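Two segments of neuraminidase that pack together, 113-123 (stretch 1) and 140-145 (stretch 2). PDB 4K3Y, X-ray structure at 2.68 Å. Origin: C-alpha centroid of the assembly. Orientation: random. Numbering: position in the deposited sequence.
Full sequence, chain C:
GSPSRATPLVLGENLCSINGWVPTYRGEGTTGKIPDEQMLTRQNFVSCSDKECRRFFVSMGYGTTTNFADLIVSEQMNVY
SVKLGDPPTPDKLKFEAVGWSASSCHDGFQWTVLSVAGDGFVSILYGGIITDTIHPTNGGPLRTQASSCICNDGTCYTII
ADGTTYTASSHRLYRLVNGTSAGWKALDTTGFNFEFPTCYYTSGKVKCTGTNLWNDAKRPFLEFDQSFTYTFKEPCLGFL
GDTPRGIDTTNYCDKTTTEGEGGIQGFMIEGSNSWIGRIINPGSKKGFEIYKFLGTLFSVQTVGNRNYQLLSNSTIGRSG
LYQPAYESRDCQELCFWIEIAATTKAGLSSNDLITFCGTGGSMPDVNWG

Stretch 1, residues 113-123: VLSVAGDGFVS
Stretch 2 140-145: GPLRTQ

Stretch 1 is a β-hairpin: strand 113-117, a tight turn, then a strand from Phe121 onward. Ser115 and Ser123 pair through both backbone bonds, Ser115 N to Ser123 O at 3.0 Å and Ser123 N to Ser115 O at 2.9 Å. Ala117 N reaches Phe121 O at 3.1 Å, and Gly120 N closes the turn on Ala117 O at 2.9 Å. Gly118 (phi/psi 57/-125) and Gly120 (112/37) both have positive phi.

Stretch 2 is extended but forms no regular strand. A cis peptide precedes Pro141 (-85/152); Leu142 follows at -61/149, Arg143 at -136/121 and Thr144 at -73/174. It starts beside the turn, with Gly120 CA 4.4 Å from Pro141 CA, and ends near Leu114, whose CA lies 7.1 Å from Thr144 CA.

One hydrogen bond joins the stretches: Leu142 N to Gly120 O, 3.2 Å, 150°. A CB on Gly120 would clash with Pro141 CB.

Leu142 (chi1 -103°, chi2 25°) points toward the hairpin; its CB lies 3.9 Å from Val122 CG2. Val122 and Val116 are both t. Val116 CG2 meets Thr144 CG2 at 3.5 Å; Thr144 is p. Arg143 (chi1 m) points away, and its NE bonds Pro141 O at 3.1 Å.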

# COMPACT_ATOMS: atom_id res chain seq x y z
N VAL C 113 7.34 -13.27 16.11
CA VAL C 113 6.07 -13.97 16.07
C VAL C 113 6.24 -15.43 16.47
O VAL C 113 6.91 -16.21 15.79
CB VAL C 113 5.46 -13.90 14.66
CG1 VAL C 113 4.21 -14.76 14.58
CG2 VAL C 113 5.17 -12.46 14.28
N LEU C 114 5.63 -15.81 17.60
CA LEU C 114 5.59 -17.23 17.98
C LEU C 114 4.32 -17.86 17.45
O LEU C 114 3.22 -17.43 17.79
CB LEU C 114 5.69 -17.41 19.48
CG LEU C 114 7.00 -16.87 20.04
CD1 LEU C 114 6.81 -15.43 20.52
CD2 LEU C 114 7.54 -17.76 21.14
N SER C 115 4.48 -18.89 16.63
CA SER C 115 3.34 -19.54 15.98
C SER C 115 3.38 -21.06 16.17
O SER C 115 4.37 -21.71 15.86
CB SER C 115 3.31 -19.18 14.49
OG SER C 115 2.14 -19.69 13.87
N VAL C 116 2.28 -21.61 16.70
CA VAL C 116 2.10 -23.06 16.85
C VAL C 116 1.58 -23.68 15.56
O VAL C 116 0.58 -23.24 15.01
CB VAL C 116 1.10 -23.40 17.98
CG1 VAL C 116 0.87 -24.92 18.07
CG2 VAL C 116 1.58 -22.86 19.32
N ALA C 117 2.24 -24.74 15.10
CA ALA C 117 1.88 -25.39 13.84
C ALA C 117 2.07 -26.89 13.97
O ALA C 117 2.49 -27.38 15.03
CB ALA C 117 2.73 -24.83 12.70
N GLY C 118 1.77 -27.62 12.89
CA GLY C 118 1.96 -29.06 12.85
C GLY C 118 1.23 -29.81 13.95
O GLY C 118 0.02 -29.68 14.10
N ASP C 119 1.98 -30.60 14.72
CA ASP C 119 1.42 -31.37 15.83
C ASP C 119 1.53 -30.59 17.15
O ASP C 119 1.20 -31.11 18.23
CB ASP C 119 2.13 -32.73 15.93
CG ASP C 119 3.62 -32.64 15.61
OD1 ASP C 119 4.30 -31.71 16.11
OD2 ASP C 119 4.12 -33.50 14.85
N GLY C 120 1.98 -29.34 17.04
CA GLY C 120 2.13 -28.48 18.20
C GLY C 120 3.56 -28.13 18.59
O GLY C 120 3.87 -28.04 19.78
N PHE C 121 4.43 -27.93 17.62
CA PHE C 121 5.72 -27.30 17.90
C PHE C 121 5.58 -25.79 17.68
O PHE C 121 4.66 -25.33 16.98
CB PHE C 121 6.83 -27.85 17.00
CG PHE C 121 6.55 -27.66 15.53
CD1 PHE C 121 5.82 -28.60 14.82
CD2 PHE C 121 7.01 -26.53 14.86
CE1 PHE C 121 5.55 -28.43 13.47
CE2 PHE C 121 6.75 -26.35 13.51
CZ PHE C 121 6.02 -27.30 12.82
N VAL C 122 6.46 -25.01 18.27
CA VAL C 122 6.40 -23.58 18.07
C VAL C 122 7.54 -23.10 17.17
O VAL C 122 8.71 -23.31 17.48
CB VAL C 122 6.44 -22.82 19.39
CG1 VAL C 122 6.67 -21.34 19.15
CG2 VAL C 122 5.15 -23.07 20.16
N SER C 123 7.19 -22.46 16.06
CA SER C 123 8.20 -21.83 15.22
C SER C 123 8.32 -20.37 15.64
O SER C 123 7.32 -19.73 15.97
CB SER C 123 7.86 -21.98 13.73
OG SER C 123 6.56 -21.49 13.42
N GLY C 140 2.43 -32.25 24.74
CA GLY C 140 1.84 -31.34 23.77
C GLY C 140 0.32 -31.38 23.80
O GLY C 140 -0.27 -32.18 24.53
N PRO C 141 -0.32 -30.53 22.99
CA PRO C 141 0.38 -29.64 22.07
C PRO C 141 0.82 -28.36 22.79
O PRO C 141 0.19 -27.95 23.77
CB PRO C 141 -0.70 -29.33 21.03
CG PRO C 141 -1.96 -29.25 21.86
CD PRO C 141 -1.77 -30.26 23.00
N LEU C 142 1.91 -27.75 22.31
CA LEU C 142 2.37 -26.47 22.84
C LEU C 142 1.32 -25.38 22.63
O LEU C 142 0.55 -25.42 21.66
CB LEU C 142 3.70 -26.06 22.18
CG LEU C 142 4.99 -26.25 22.98
CD1 LEU C 142 4.88 -27.35 24.04
CD2 LEU C 142 6.16 -26.53 22.06
N ARG C 143 1.29 -24.41 23.55
CA ARG C 143 0.31 -23.32 23.49
C ARG C 143 0.94 -21.96 23.78
O ARG C 143 1.48 -21.74 24.88
CB ARG C 143 -0.79 -23.54 24.52
CG ARG C 143 -1.78 -24.65 24.21
CD ARG C 143 -2.31 -25.24 25.52
NE ARG C 143 -1.63 -26.49 25.80
CZ ARG C 143 -1.36 -26.96 27.01
NH1 ARG C 143 -1.71 -26.29 28.10
NH2 ARG C 143 -0.74 -28.13 27.13
N THR C 144 0.85 -21.03 22.83
CA THR C 144 1.25 -19.64 23.09
C THR C 144 0.25 -18.90 23.98
O THR C 144 -0.82 -19.43 24.29
CB THR C 144 1.42 -18.84 21.80
OG1 THR C 144 0.13 -18.42 21.33
CG2 THR C 144 2.11 -19.69 20.74
N GLN C 145 0.59 -17.68 24.38
CA GLN C 145 -0.27 -16.96 25.31
C GLN C 145 -1.42 -16.26 24.61
O GLN C 145 -2.28 -15.65 25.27
CB GLN C 145 0.54 -15.96 26.13
CG GLN C 145 1.58 -15.23 25.31
CD GLN C 145 2.43 -14.29 26.16
OE1 GLN C 145 3.60 -14.05 25.86
NE2 GLN C 145 1.83 -13.75 27.21